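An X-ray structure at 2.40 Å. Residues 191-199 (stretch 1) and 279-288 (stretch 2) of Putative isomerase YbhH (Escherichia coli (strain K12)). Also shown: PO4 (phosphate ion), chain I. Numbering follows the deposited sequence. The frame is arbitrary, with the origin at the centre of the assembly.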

ATOM      1  N   CYS A 191      13.452 -10.686 -20.787  1.00 50.68           N
ATOM      2  CA  CYS A 191      12.528 -11.273 -19.827  1.00 52.19           C
ATOM      3  C   CYS A 191      12.305 -10.276 -18.698  1.00 49.32           C
ATOM      4  O   CYS A 191      13.246  -9.928 -17.978  1.00 55.58           O
ATOM      5  N   ILE A 192      11.066  -9.811 -18.554  1.00 45.22           N
ATOM      6  CA  ILE A 192      10.731  -8.800 -17.563  1.00 48.47           C
ATOM      7  C   ILE A 192       9.401  -9.166 -16.915  1.00 51.89           C
ATOM      8  O   ILE A 192       8.506  -9.726 -17.556  1.00 44.87           O
ATOM      9  N   ASP A 193       9.292  -8.867 -15.623  1.00 57.44           N
ATOM     10  CA  ASP A 193       8.108  -9.151 -14.816  1.00 53.46           C
ATOM     11  C   ASP A 193       7.614  -7.822 -14.252  1.00 52.25           C
ATOM     12  O   ASP A 193       8.005  -7.420 -13.152  1.00 52.14           O
ATOM     13  N   MET A 194       6.768  -7.133 -15.019  1.00 47.95           N
ATOM     14  CA  MET A 194       6.160  -5.863 -14.614  1.00 40.81           C
ATOM     15  C   MET A 194       4.663  -5.968 -14.885  1.00 43.64           C
ATOM     16  O   MET A 194       4.236  -5.901 -16.042  1.00 42.87           O
ATOM     17  N   ALA A 195       3.880  -6.156 -13.817  1.00 43.10           N
ATOM     18  CA  ALA A 195       2.433  -6.368 -13.881  1.00 48.09           C
ATOM     19  C   ALA A 195       2.080  -7.678 -14.582  1.00 49.81           C
ATOM     20  O   ALA A 195       0.985  -8.216 -14.387  1.00 53.56           O
ATOM     21  N   MET A 196       2.999  -8.204 -15.381  1.00 51.72           N
ATOM     22  CA  MET A 196       2.808  -9.449 -16.110  1.00 53.64           C
ATOM     23  C   MET A 196       4.171  -9.973 -16.542  1.00 44.68           C
ATOM     24  O   MET A 196       4.989  -9.207 -17.065  1.00 50.21           O
ATOM     25  N   PRO A 197       4.468 -11.253 -16.315  1.00 48.03           N
ATOM     26  CA  PRO A 197       5.695 -11.838 -16.877  1.00 46.46           C
ATOM     27  C   PRO A 197       5.568 -11.953 -18.389  1.00 50.61           C
ATOM     28  O   PRO A 197       4.665 -12.619 -18.896  1.00 54.02           O
ATOM     29  N   VAL A 198       6.466 -11.283 -19.110  1.00 43.78           N
ATOM     30  CA  VAL A 198       6.464 -11.318 -20.567  1.00 48.68           C
ATOM     31  C   VAL A 198       7.880 -11.561 -21.062  1.00 48.23           C
ATOM     32  O   VAL A 198       8.863 -11.264 -20.376  1.00 41.59           O
ATOM     33  N   VAL A 199       7.976 -12.113 -22.268  1.00 46.25           N
ATOM     34  CA  VAL A 199       9.239 -12.238 -22.983  1.00 41.98           C
ATOM     35  C   VAL A 199       9.119 -11.402 -24.251  1.00 47.11           C
ATOM     36  O   VAL A 199       8.256 -11.660 -25.099  1.00 42.62           O
ATOM     37  N   ILE A 279      -3.772  -4.454 -20.518  1.00 30.10           N
ATOM     38  CA  ILE A 279      -3.205  -3.351 -19.745  1.00 31.45           C
ATOM     39  C   ILE A 279      -1.932  -3.795 -19.035  1.00 36.84           C
ATOM     40  O   ILE A 279      -0.925  -3.073 -19.025  1.00 35.60           O
ATOM     41  N   THR A 280      -1.952  -4.988 -18.437  1.00 36.71           N
ATOM     42  CA  THR A 280      -0.758  -5.495 -17.768  1.00 40.95           C
ATOM     43  C   THR A 280       0.389  -5.668 -18.751  1.00 37.16           C
ATOM     44  O   THR A 280       1.540  -5.336 -18.439  1.00 37.60           O
ATOM     45  N   GLY A 281       0.098  -6.179 -19.949  1.00 39.56           N
ATOM     46  CA  GLY A 281       1.125  -6.246 -20.976  1.00 29.53           C
ATOM     47  C   GLY A 281       1.653  -4.875 -21.350  1.00 30.43           C
ATOM     48  O   GLY A 281       2.851  -4.702 -21.590  1.00 30.07           O
ATOM     49  N   ALA A 282       0.766  -3.876 -21.393  1.00 28.28           N
ATOM     50  CA  ALA A 282       1.199  -2.520 -21.706  1.00 31.89           C
ATOM     51  C   ALA A 282       2.142  -1.983 -20.637  1.00 32.09           C
ATOM     52  O   ALA A 282       3.085  -1.246 -20.945  1.00 30.53           O
ATOM     53  N   ILE A 283       1.908  -2.347 -19.374  1.00 31.47           N
ATOM     54  CA  ILE A 283       2.810  -1.930 -18.303  1.00 28.68           C
ATOM     55  C   ILE A 283       4.201  -2.506 -18.535  1.00 32.10           C
ATOM     56  O   ILE A 283       5.213  -1.799 -18.440  1.00 32.52           O
ATOM     57  N   ALA A 284       4.268  -3.801 -18.851  1.00 28.44           N
ATOM     58  CA  ALA A 284       5.556  -4.468 -19.014  1.00 34.85           C
ATOM     59  C   ALA A 284       6.330  -3.900 -20.198  1.00 36.24           C
ATOM     60  O   ALA A 284       7.528  -3.612 -20.087  1.00 39.39           O
ATOM     61  N   ILE A 285       5.660  -3.733 -21.340  1.00 28.03           N
ATOM     62  CA  ILE A 285       6.335  -3.258 -22.546  1.00 27.43           C
ATOM     63  C   ILE A 285       6.814  -1.823 -22.365  1.00 28.51           C
ATOM     64  O   ILE A 285       7.953  -1.485 -22.709  1.00 32.25           O
ATOM     65  N   SER A 286       5.950  -0.954 -21.833  1.00 26.30           N
ATOM     66  CA  SER A 286       6.353   0.430 -21.609  1.00 26.19           C
ATOM     67  C   SER A 286       7.518   0.512 -20.629  1.00 32.40           C
ATOM     68  O   SER A 286       8.401   1.366 -20.773  1.00 34.10           O
ATOM     69  N   SER A 287       7.541  -0.379 -19.631  1.00 27.64           N
ATOM     70  CA  SER A 287       8.645  -0.398 -18.674  1.00 33.45           C
ATOM     71  C   SER A 287       9.964  -0.738 -19.355  1.00 34.82           C
ATOM     72  O   SER A 287      10.991  -0.104 -19.085  1.00 39.37           O
ATOM     73  N   SER A 288       9.957  -1.739 -20.238  1.00 31.64           N
ATOM     74  CA  SER A 288      11.179  -2.087 -20.953  1.00 35.97           C
ATOM     75  C   SER A 288      11.666  -0.937 -21.823  1.00 32.09           C
ATOM     76  O   SER A 288      12.870  -0.811 -22.063  1.00 37.61           O
TER

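A β-hairpin rests on one face of an α-helix through a small contact, mostly of apolar side chains with some backbone oxygens and hydroxyls, burying 462 Å² of surface with both sides summed and with no hydrogen bond across it. The hairpin pairs strand 191-193 with strand 197-199 through Ile192 N to Val198 O (3.2 Å) and Val198 N to Ile192 O (3.0 Å), while a weak bond from Met194 N to Met196 O (3.4 Å) lies nearer the turn. Strand 191-193 and helix 279-288 run at 123° to each other, their axes 8.7 Å apart at closest approach. The backbones are nearest at the turn, where Met194 CA lies 4.7 Å from Ala284 CA and Ala195 CA 5.1 Å from Thr280 CA.

Ala284 is the hub of the helix face. The Ala284 CA-to-CB bond points sideways, yet Ala284 CB meets Met194 O at 3.3 Å, Val198 CG2 at 3.7 Å and Met196 O at 3.9 Å; Met194 CB (4.3 Å) and Ile192 CG2 (4.4 Å) lie a little farther off. Such a short side chain fits where the backbones are close. Val198, in rotamer m, points toward the helix, whereas its neighbour Pro197 points away, as alternation along a strand requires; Asp193 likewise points away, between Ile192 and Met194, and its carboxylate oxygens find hydrogen bonds elsewhere in the structure.

Ile192 extends in a tt conformation toward the later part of the helix stretch, so that Ile192 CD1 lies 4.1 Å from Ser288 N and 4.2 Å from both Ser287 CB and Ala284 O. Met194 also points in, with chi1 at -91°, between wells, and chi2 and chi3 both m. This bent chain brings Met194 CE to 3.8 Å from Ile283 CG2 and 3.3 Å from Ser287 OG. The latter approach is a methyl group against a hydroxyl, whose own hydrogen bond runs back along the helix from Ser287 OG to Ile283 O (2.7 Å). Ser288, in rotamer p, similarly bonds through Ser288 OG to Ile285 O (2.7 Å), so both hydroxyls have partners within the helix.

At the turn, Ala195 has phi and psi of 65° and -21° and directs its methyl group toward the helix: Ala195 CB packs 3.7 Å from Ile283 CB and 4.1 Å from Thr280 CB. Ile283, rotamer mm, starts toward the hairpin, but its end leads away. Thr280, rotamer p, points in, and Thr280 CB also lies 3.6 Å from Ala195 O. Met196, with chi1 t and chi2 and chi3 both p, curls so that Met196 CE reaches 3.4 Å from Thr280 OG1, while Met196 CB passes 4.4 Å from Gly281 N.

The phosphate, probably from the crystallisation liquor, binds at the first residue of the helix stretch, where Ile279 N donates to PO4 O4 at 3.0 Å and weakly to PO4 O3 at 3.4 Å. The Ile279 side chain, rotamer mm, takes no part in the contact with the hairpin.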

ATOM      1  CB  CYS A 191      13.070 -12.595 -19.290  1.00 55.88           C
ATOM      2  SG  CYS A 191      13.327 -13.847 -20.568  1.00 57.90           S
ATOM      3  CB  ILE A 192      10.691  -7.384 -18.188  1.00 44.66           C
ATOM      4  CG1 ILE A 192      10.530  -6.312 -17.110  1.00 50.97           C
ATOM      5  CG2 ILE A 192       9.582  -7.282 -19.220  1.00 43.29           C
ATOM      6  CD1 ILE A 192      10.629  -4.898 -17.644  1.00 46.74           C
ATOM      7  CB  ASP A 193       8.437 -10.158 -13.710  1.00 57.95           C
ATOM      8  CG  ASP A 193       7.204 -10.657 -12.977  1.00 58.05           C
ATOM      9  OD1 ASP A 193       6.073 -10.324 -13.389  1.00 60.13           O
ATOM     10  OD2 ASP A 193       7.370 -11.391 -11.982  1.00 55.65           O
ATOM     11  CB  MET A 194       6.776  -4.682 -15.359  1.00 41.86           C
ATOM     12  CG  MET A 194       7.957  -4.038 -14.648  1.00 53.00           C
ATOM     13  SD  MET A 194       7.488  -3.178 -13.130  1.00 58.26           S
ATOM     14  CE  MET A 194       6.427  -1.889 -13.772  1.00 64.20           C
ATOM     15  CB  ALA A 195       1.733  -5.190 -14.567  1.00 50.83           C
ATOM     16  CB  MET A 196       1.900  -9.236 -17.324  1.00 52.10           C
ATOM     17  CG  MET A 196       1.728 -10.461 -18.214  1.00 57.97           C
ATOM     18  SD  MET A 196       0.808 -11.798 -17.420  1.00 66.35           S
ATOM     19  CE  MET A 196      -0.788 -11.019 -17.198  1.00 58.37           C
ATOM     20  CB  PRO A 197       5.774 -13.217 -16.210  1.00 48.46           C
ATOM     21  CG  PRO A 197       4.846 -13.143 -15.038  1.00 46.77           C
ATOM     22  CD  PRO A 197       3.763 -12.194 -15.431  1.00 44.91           C
ATOM     23  CB  VAL A 198       5.898 -10.020 -21.195  1.00 47.20           C
ATOM     24  CG1 VAL A 198       4.483  -9.740 -20.700  1.00 44.58           C
ATOM     25  CG2 VAL A 198       6.821  -8.841 -20.923  1.00 37.84           C
ATOM     26  CB  VAL A 199       9.590 -13.705 -23.290  1.00 44.32           C
ATOM     27  CG1 VAL A 199       8.366 -14.471 -23.769  1.00 45.08           C
ATOM     28  CG2 VAL A 199      10.715 -13.783 -24.309  1.00 44.37           C
ATOM     29  CB  ILE A 279      -4.247  -2.805 -18.750  1.00 41.34           C
ATOM     30  CG1 ILE A 279      -5.479  -2.282 -19.496  1.00 36.37           C
ATOM     31  CG2 ILE A 279      -3.634  -1.719 -17.871  1.00 29.05           C
ATOM     32  CD1 ILE A 279      -5.174  -1.167 -20.463  1.00 37.62           C
ATOM     33  CB  THR A 280      -1.063  -6.816 -17.063  1.00 42.99           C
ATOM     34  OG1 THR A 280      -1.535  -7.774 -18.017  1.00 53.20           O
ATOM     35  CG2 THR A 280      -2.120  -6.613 -15.990  1.00 39.63           C
ATOM     36  CB  ALA A 282      -0.016  -1.605 -21.874  1.00 26.45           C
ATOM     37  CB  ILE A 283       2.255  -2.350 -16.930  1.00 42.40           C
ATOM     38  CG1 ILE A 283       0.832  -1.823 -16.726  1.00 44.89           C
ATOM     39  CG2 ILE A 283       3.179  -1.880 -15.815  1.00 39.06           C
ATOM     40  CD1 ILE A 283       0.686  -0.342 -16.944  1.00 44.89           C
ATOM     41  CB  ALA A 284       5.345  -5.974 -19.178  1.00 30.04           C
ATOM     42  CB  ILE A 285       5.405  -3.388 -23.762  1.00 28.26           C
ATOM     43  CG1 ILE A 285       5.032  -4.852 -23.980  1.00 31.33           C
ATOM     44  CG2 ILE A 285       6.070  -2.810 -25.001  1.00 29.73           C
ATOM     45  CD1 ILE A 285       3.737  -5.033 -24.723  1.00 41.62           C
ATOM     46  CB  SER A 286       5.163   1.251 -21.106  1.00 30.60           C
ATOM     47  OG  SER A 286       4.700   0.761 -19.858  1.00 40.81           O
ATOM     48  CB  SER A 287       8.356  -1.396 -17.553  1.00 37.36           C
ATOM     49  OG  SER A 287       7.219  -1.006 -16.806  1.00 34.97           O
ATOM     50  CB  SER A 288      10.959  -3.335 -21.804  1.00 35.40           C
ATOM     51  OG  SER A 288      10.075  -3.070 -22.879  1.00 38.40           O
TER
HETATM   52  P   PO4 I 407      -7.231  -6.061 -20.384  1.00 65.37           P
HETATM   53  O1  PO4 I 407      -7.211  -7.437 -21.013  1.00 63.79           O
HETATM   54  O2  PO4 I 407      -8.657  -5.648 -20.109  1.00 61.00           O
HETATM   55  O3  PO4 I 407      -6.438  -6.081 -19.095  1.00 59.67           O
HETATM   56  O4  PO4 I 407      -6.618  -5.062 -21.335  1.00 75.25           O